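Side-chain contacts in putative eukaryotic translation initiation factor eIF-4E (Leishmania major, PDB 5WB5), which probably binds the 7-methylguanosine-based cap 4 at the start of messenger RNA and takes part in initiating translation: residues 40-45 with 87-92; 78-83 with 179-184. All coordinates share one frame; numbering follows the deposited sequence.

Interaction 1. Residues 40-45 with 87-92; sequences ENWEMS and MWEDPA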
loop_
_atom_site.group_PDB
_atom_site.type_symbol
_atom_site.label_atom_id
_atom_site.label_comp_id
_atom_site.label_asym_id
_atom_site.label_seq_id
_atom_site.Cartn_x
_atom_site.Cartn_y
_atom_site.Cartn_z
ATOM N N GLU A 40 1.351 0.937 25.736
ATOM C CA GLU A 40 2.333 0.097 26.410
ATOM C C GLU A 40 3.409 -0.392 25.445
ATOM O O GLU A 40 4.607 -0.266 25.724
ATOM C CB GLU A 40 1.630 -1.084 27.079
ATOM C CG GLU A 40 0.664 -0.675 28.179
ATOM C CD GLU A 40 -0.074 -1.856 28.777
ATOM O OE1 GLU A 40 -0.042 -2.947 28.170
ATOM O OE2 GLU A 40 -0.684 -1.696 29.856
ATOM N N ASN A 41 3.003 -0.953 24.306
ATOM C CA ASN A 41 3.931 -1.480 23.309
ATOM C C ASN A 41 3.577 -0.862 21.964
ATOM O O ASN A 41 2.540 -1.194 21.381
ATOM C CB ASN A 41 3.863 -3.008 23.247
ATOM C CG ASN A 41 4.862 -3.603 22.269
ATOM O OD1 ASN A 41 5.370 -2.917 21.381
ATOM N ND2 ASN A 41 5.143 -4.891 22.425
ATOM N N TRP A 42 4.443 0.026 21.469
ATOM C CA TRP A 42 4.151 0.734 20.225
ATOM C C TRP A 42 3.959 -0.235 19.063
ATOM O O TRP A 42 3.106 -0.012 18.196
ATOM C CB TRP A 42 5.271 1.729 19.913
ATOM C CG TRP A 42 6.570 1.080 19.523
ATOM C CD1 TRP A 42 7.540 0.615 20.365
ATOM C CD2 TRP A 42 7.039 0.831 18.194
ATOM N NE1 TRP A 42 8.583 0.089 19.640
ATOM C CE2 TRP A 42 8.301 0.210 18.306
ATOM C CE3 TRP A 42 6.516 1.071 16.920
ATOM C CZ2 TRP A 42 9.044 -0.173 17.192
ATOM C CZ3 TRP A 42 7.257 0.690 15.815
ATOM C CH2 TRP A 42 8.507 0.075 15.959
ATOM N N GLU A 43 4.738 -1.319 19.028
ATOM C CA GLU A 43 4.674 -2.236 17.895
ATOM C C GLU A 43 3.265 -2.783 17.699
ATOM O O GLU A 43 2.763 -2.833 16.570
ATOM C CB GLU A 43 5.669 -3.380 18.089
ATOM C CG GLU A 43 5.550 -4.476 17.038
ATOM C CD GLU A 43 6.728 -5.429 17.046
ATOM O OE1 GLU A 43 7.797 -5.053 17.574
ATOM O OE2 GLU A 43 6.585 -6.554 16.520
ATOM N N MET A 44 2.608 -3.191 18.785
ATOM C CA MET A 44 1.268 -3.759 18.685
ATOM C C MET A 44 0.238 -2.760 18.179
ATOM O O MET A 44 -0.920 -3.142 17.972
ATOM C CB MET A 44 0.822 -4.301 20.042
ATOM N N SER A 45 0.618 -1.494 17.989
ATOM C CA SER A 45 -0.307 -0.529 17.409
ATOM C C SER A 45 -0.679 -0.899 15.983
ATOM O O SER A 45 -1.678 -0.391 15.462
ATOM C CB SER A 45 0.300 0.876 17.441
ATOM O OG SER A 45 0.524 1.306 18.772
ATOM N N MET A 87 8.349 -1.850 9.655
ATOM C CA MET A 87 9.155 -1.189 10.671
ATOM C C MET A 87 10.631 -1.334 10.331
ATOM O O MET A 87 11.046 -2.305 9.692
ATOM C CB MET A 87 8.879 -1.771 12.061
ATOM C CG MET A 87 7.468 -1.516 12.569
ATOM S SD MET A 87 7.122 -2.363 14.123
ATOM C CE MET A 87 7.028 -4.063 13.568
ATOM N N TRP A 88 11.421 -0.350 10.769
ATOM C CA TRP A 88 12.860 -0.386 10.523
ATOM C C TRP A 88 13.503 -1.597 11.185
ATOM O O TRP A 88 14.436 -2.194 10.634
ATOM C CB TRP A 88 13.512 0.902 11.026
ATOM C CG TRP A 88 14.968 0.741 11.352
ATOM C CD1 TRP A 88 16.001 0.634 10.466
ATOM C CD2 TRP A 88 15.553 0.667 12.659
ATOM N NE1 TRP A 88 17.191 0.500 11.139
ATOM C CE2 TRP A 88 16.944 0.517 12.486
ATOM C CE3 TRP A 88 15.037 0.713 13.958
ATOM C CZ2 TRP A 88 17.823 0.411 13.562
ATOM C CZ3 TRP A 88 15.911 0.609 15.025
ATOM C CH2 TRP A 88 17.288 0.459 14.820
ATOM N N GLU A 89 13.014 -1.979 12.369
ATOM C CA GLU A 89 13.574 -3.129 13.071
ATOM C C GLU A 89 13.493 -4.399 12.237
ATOM O O GLU A 89 14.196 -5.370 12.536
ATOM C CB GLU A 89 12.857 -3.339 14.408
ATOM C CG GLU A 89 13.092 -2.234 15.434
ATOM C CD GLU A 89 12.200 -1.023 15.223
ATOM O OE1 GLU A 89 11.423 -1.015 14.245
ATOM O OE2 GLU A 89 12.274 -0.080 16.038
ATOM N N ASP A 90 12.660 -4.414 11.205
ATOM C CA ASP A 90 12.571 -5.577 10.335
ATOM C C ASP A 90 13.894 -5.764 9.599
ATOM O O ASP A 90 14.448 -4.788 9.078
ATOM C CB ASP A 90 11.428 -5.403 9.338
ATOM C CG ASP A 90 11.141 -6.666 8.551
ATOM O OD1 ASP A 90 12.088 -7.252 7.988
ATOM O OD2 ASP A 90 9.963 -7.079 8.505
ATOM N N PRO A 91 14.439 -6.984 9.537
ATOM C CA PRO A 91 15.690 -7.180 8.786
ATOM C C PRO A 91 15.590 -6.762 7.330
ATOM O O PRO A 91 16.613 -6.444 6.712
ATOM C CB PRO A 91 15.949 -8.687 8.920
ATOM C CG PRO A 91 15.220 -9.096 10.150
ATOM C CD PRO A 91 14.006 -8.216 10.221
ATOM N N ALA A 92 14.384 -6.765 6.758
ATOM C CA ALA A 92 14.226 -6.369 5.364
ATOM C C ALA A 92 14.399 -4.867 5.183
ATOM O O ALA A 92 14.788 -4.418 4.099
ATOM C CB ALA A 92 12.856 -6.808 4.852
#
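The carbonyl oxygen of Trp42, whose indole reaches Met87 and Glu89, accepts two donors of Ser45. Ser45 N is 2.9 Å from Trp42 O, and Ser45 OG adds a weak bond. Another local bond shapes the turn: Asn41 OD1 accepts from Glu43 N at 2.9 Å, an Asx turn. Trp42 has CG between its backbone N and carbonyl carbon (chi1 70°), and the six-membered ring of the indole reaches segment 87-92. There Met87 SD lies 3.4 Å from Trp42 CH2. The sulfur sits 4.1 Å from the centroid of the six-membered ring of Trp42 and 48° off its normal, an oblique Met-aromatic contact. Glu89 and Trp42 come at each other from opposite directions. The Glu89 chain bends at chi2 (82°), and CD lies in the ring plane at the edge of Trp42. Glu89 OE2 is 3.4 Å from Trp42 CZ2.

Both segments are largely loop and turn, and probably flank the cap-binding site of the eIF4E fold. In well-studied relatives, a tryptophan from each loop sandwiches the methylated guanine, and a glutamate next to the second bonds its edge. Sequence and position suggest that Trp42, Trp88 and Glu89 correspond to these. Here Trp42 leans on Met87 and the Glu89 carboxylate.

Glu43 makes a different contact. Its extended chain crosses Met87 at about a right angle. Met87 bends at its last torsion, and the CE methyl rests 3.7 Å from Glu43 CD. Glu43 OE2 also forms a salt bridge with Lys85 NZ, which helps hold the carboxylate there. Met87 to Asp90 is a type I turn. Asp90 then N-caps the short helix that follows: its OD1 accepts from Ala92 N at 2.6 Å, and its OD2 bonds the backbone N of Lys85.

Interaction 2. Residues 78-83 with 179-184; sequences HFFQEG and AVWVSD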
loop_
_atom_site.group_PDB
_atom_site.type_symbol
_atom_site.label_atom_id
_atom_site.label_comp_id
_atom_site.label_asym_id
_atom_site.label_seq_id
_atom_site.Cartn_x
_atom_site.Cartn_y
_atom_site.Cartn_z
ATOM N N HIS A 78 -0.444 0.303 5.552
ATOM C CA HIS A 78 0.839 -0.303 5.230
ATOM C C HIS A 78 0.574 -1.496 4.327
ATOM O O HIS A 78 -0.428 -2.192 4.495
ATOM C CB HIS A 78 1.593 -0.759 6.487
ATOM C CG HIS A 78 1.615 0.256 7.588
ATOM N ND1 HIS A 78 2.728 1.015 7.878
ATOM C CD2 HIS A 78 0.662 0.631 8.475
ATOM C CE1 HIS A 78 2.459 1.817 8.893
ATOM N NE2 HIS A 78 1.212 1.605 9.274
ATOM N N PHE A 79 1.470 -1.738 3.376
ATOM C CA PHE A 79 1.304 -2.828 2.416
ATOM C C PHE A 79 2.698 -3.374 2.141
ATOM O O PHE A 79 3.468 -2.758 1.400
ATOM C CB PHE A 79 0.624 -2.332 1.144
ATOM C CG PHE A 79 0.227 -3.425 0.195
ATOM C CD1 PHE A 79 -0.883 -4.210 0.449
ATOM C CD2 PHE A 79 0.954 -3.651 -0.963
ATOM C CE1 PHE A 79 -1.254 -5.211 -0.428
ATOM C CE2 PHE A 79 0.588 -4.648 -1.841
ATOM C CZ PHE A 79 -0.519 -5.428 -1.576
ATOM N N PHE A 80 3.029 -4.511 2.754
ATOM C CA PHE A 80 4.401 -5.008 2.750
ATOM C C PHE A 80 4.440 -6.477 2.366
ATOM O O PHE A 80 3.482 -7.218 2.596
ATOM C CB PHE A 80 5.068 -4.826 4.121
ATOM C CG PHE A 80 5.642 -3.458 4.332
ATOM C CD1 PHE A 80 4.812 -2.356 4.443
ATOM C CD2 PHE A 80 7.014 -3.272 4.413
ATOM C CE1 PHE A 80 5.336 -1.091 4.632
ATOM C CE2 PHE A 80 7.545 -2.012 4.601
ATOM C CZ PHE A 80 6.704 -0.918 4.713
ATOM N N GLN A 81 5.564 -6.896 1.782
ATOM C CA GLN A 81 5.728 -8.303 1.442
ATOM C C GLN A 81 5.453 -9.170 2.664
ATOM O O GLN A 81 5.730 -8.782 3.803
ATOM C CB GLN A 81 7.139 -8.573 0.911
ATOM C CG GLN A 81 7.447 -10.055 0.730
ATOM C CD GLN A 81 8.723 -10.301 -0.048
ATOM O OE1 GLN A 81 9.343 -9.368 -0.559
ATOM N NE2 GLN A 81 9.120 -11.565 -0.148
ATOM N N GLU A 82 4.891 -10.351 2.423
ATOM C CA GLU A 82 4.580 -11.254 3.523
ATOM C C GLU A 82 5.855 -11.635 4.264
ATOM O O GLU A 82 6.903 -11.868 3.656
ATOM C CB GLU A 82 3.875 -12.507 3.006
ATOM C CG GLU A 82 3.252 -13.350 4.107
ATOM C CD GLU A 82 2.428 -14.499 3.567
ATOM O OE1 GLU A 82 2.681 -14.927 2.421
ATOM O OE2 GLU A 82 1.522 -14.972 4.286
ATOM N N GLY A 83 5.760 -11.696 5.589
ATOM C CA GLY A 83 6.929 -11.934 6.408
ATOM C C GLY A 83 7.824 -10.730 6.571
ATOM O O GLY A 83 8.991 -10.884 6.940
ATOM N N ALA A 179 4.827 6.629 0.662
ATOM C CA ALA A 179 6.189 6.185 0.917
ATOM C C ALA A 179 6.383 4.796 0.333
ATOM O O ALA A 179 5.515 3.935 0.472
ATOM C CB ALA A 179 6.502 6.175 2.421
ATOM N N VAL A 180 7.521 4.591 -0.320
ATOM C CA VAL A 180 7.928 3.295 -0.844
ATOM C C VAL A 180 9.159 2.867 -0.058
ATOM O O VAL A 180 10.224 3.485 -0.174
ATOM C CB VAL A 180 8.220 3.356 -2.350
ATOM C CG1 VAL A 180 8.608 1.979 -2.883
ATOM C CG2 VAL A 180 7.020 3.902 -3.100
ATOM N N TRP A 181 9.004 1.833 0.766
ATOM C CA TRP A 181 10.088 1.307 1.582
ATOM C C TRP A 181 10.851 0.259 0.783
ATOM O O TRP A 181 10.282 -0.776 0.400
ATOM C CB TRP A 181 9.557 0.692 2.878
ATOM C CG TRP A 181 9.014 1.677 3.864
ATOM C CD1 TRP A 181 8.365 2.847 3.591
ATOM C CD2 TRP A 181 9.077 1.577 5.292
ATOM N NE1 TRP A 181 8.016 3.480 4.760
ATOM C CE2 TRP A 181 8.442 2.722 5.819
ATOM C CE3 TRP A 181 9.605 0.632 6.176
ATOM C CZ2 TRP A 181 8.322 2.945 7.188
ATOM C CZ3 TRP A 181 9.485 0.855 7.536
ATOM C CH2 TRP A 181 8.848 2.003 8.029
ATOM N N VAL A 182 12.138 0.532 0.554
ATOM C CA VAL A 182 13.037 -0.368 -0.162
ATOM C C VAL A 182 13.916 -1.096 0.849
ATOM O O VAL A 182 13.716 -0.977 2.063
ATOM C CB VAL A 182 13.892 0.403 -1.186
ATOM C CG1 VAL A 182 13.000 1.143 -2.168
ATOM C CG2 VAL A 182 14.834 1.376 -0.487
ATOM N N SER A 183 14.907 -1.842 0.354
ATOM C CA SER A 183 15.771 -2.656 1.198
ATOM C C SER A 183 17.233 -2.235 1.174
ATOM O O SER A 183 17.925 -2.424 2.177
ATOM C CB SER A 183 15.688 -4.133 0.780
ATOM O OG SER A 183 16.154 -4.318 -0.544
ATOM N N ASP A 184 17.719 -1.675 0.069
ATOM C CA ASP A 184 19.121 -1.287 -0.073
ATOM C C ASP A 184 19.181 0.219 -0.303
ATOM O O ASP A 184 18.836 0.702 -1.386
ATOM C CB ASP A 184 19.784 -2.047 -1.222
ATOM C CG ASP A 184 21.267 -1.743 -1.348
ATOM O OD1 ASP A 184 22.039 -2.126 -0.443
ATOM O OD2 ASP A 184 21.663 -1.125 -2.358
#
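Phe80 and Trp181 meet over one face of the curved antiparallel sheet of the eIF4E fold. They stand on strands 75-81 and 175-182, with strand 164-171 between them. The contact therefore bridges a whole strand, and side chains alone make it. The nearest CA atoms, Phe80 CA and Trp181 CA, are 8.6 Å apart.

The aromatic interaction is an offset edge-to-face pair. The Phe80 ring turns its edge toward the face of Trp181. The planes stand at 84°, and the centroids of the Phe80 ring and the Trp181 five-membered ring are 5.2 Å apart. Phe80 has CG beside its backbone N (chi1 -83°), which swings the ring over the middle strand toward Trp181.

Apolar packing supports the pair. Phe80 CE2 lies 3.8 Å from Trp181 CB and also approaches Trp181 CE3. Both side chains also touch Val168 of the middle strand. Pro86 packs on Phe80, and the His215 ring meets Trp181. Phe79, the strand neighbour of Phe80, points to the other face of the sheet and packs on helix 133-147.

The polar bonds nearby run to other partners: the Phe80 backbone pairs with Thr28 of strand 22-32, and Trp181 O accepts from Thr165 OG1.

In eIF4E relatives, a tryptophan on the strand equivalent to 175-182 lies against the methyl group of the cap base. Trp181 is probably its counterpart. Its indole is met by the tip of Phe80: CZ lies 3.3 Å above the indole plane, offset toward the rim, and 3.5 Å from Trp181 CD2.

How the interactions relate
The centre of interaction 2 lies about 7 Å from the centre of the chain, though Trp181 is partly exposed. Interaction 1 is nearer the surface, its centre about 16 Å out. Interaction 1 joins mainly loop and turn residues and mixes sulfur, carboxylate and indole groups; interaction 2 joins two strands through an aromatic pair and apolar packing. Their centres are about 13 Å apart. Segment 87-92 follows soon after strand 75-81 in the chain. It also packs on Trp181 of interaction 2, whose CZ3 is 3.6 Å from Met87 N. Met87 thus links the loop at 40-45 to the sheet: its side chain serves interaction 1 and its backbone touches interaction 2. Both contacts probably border the cap-binding site.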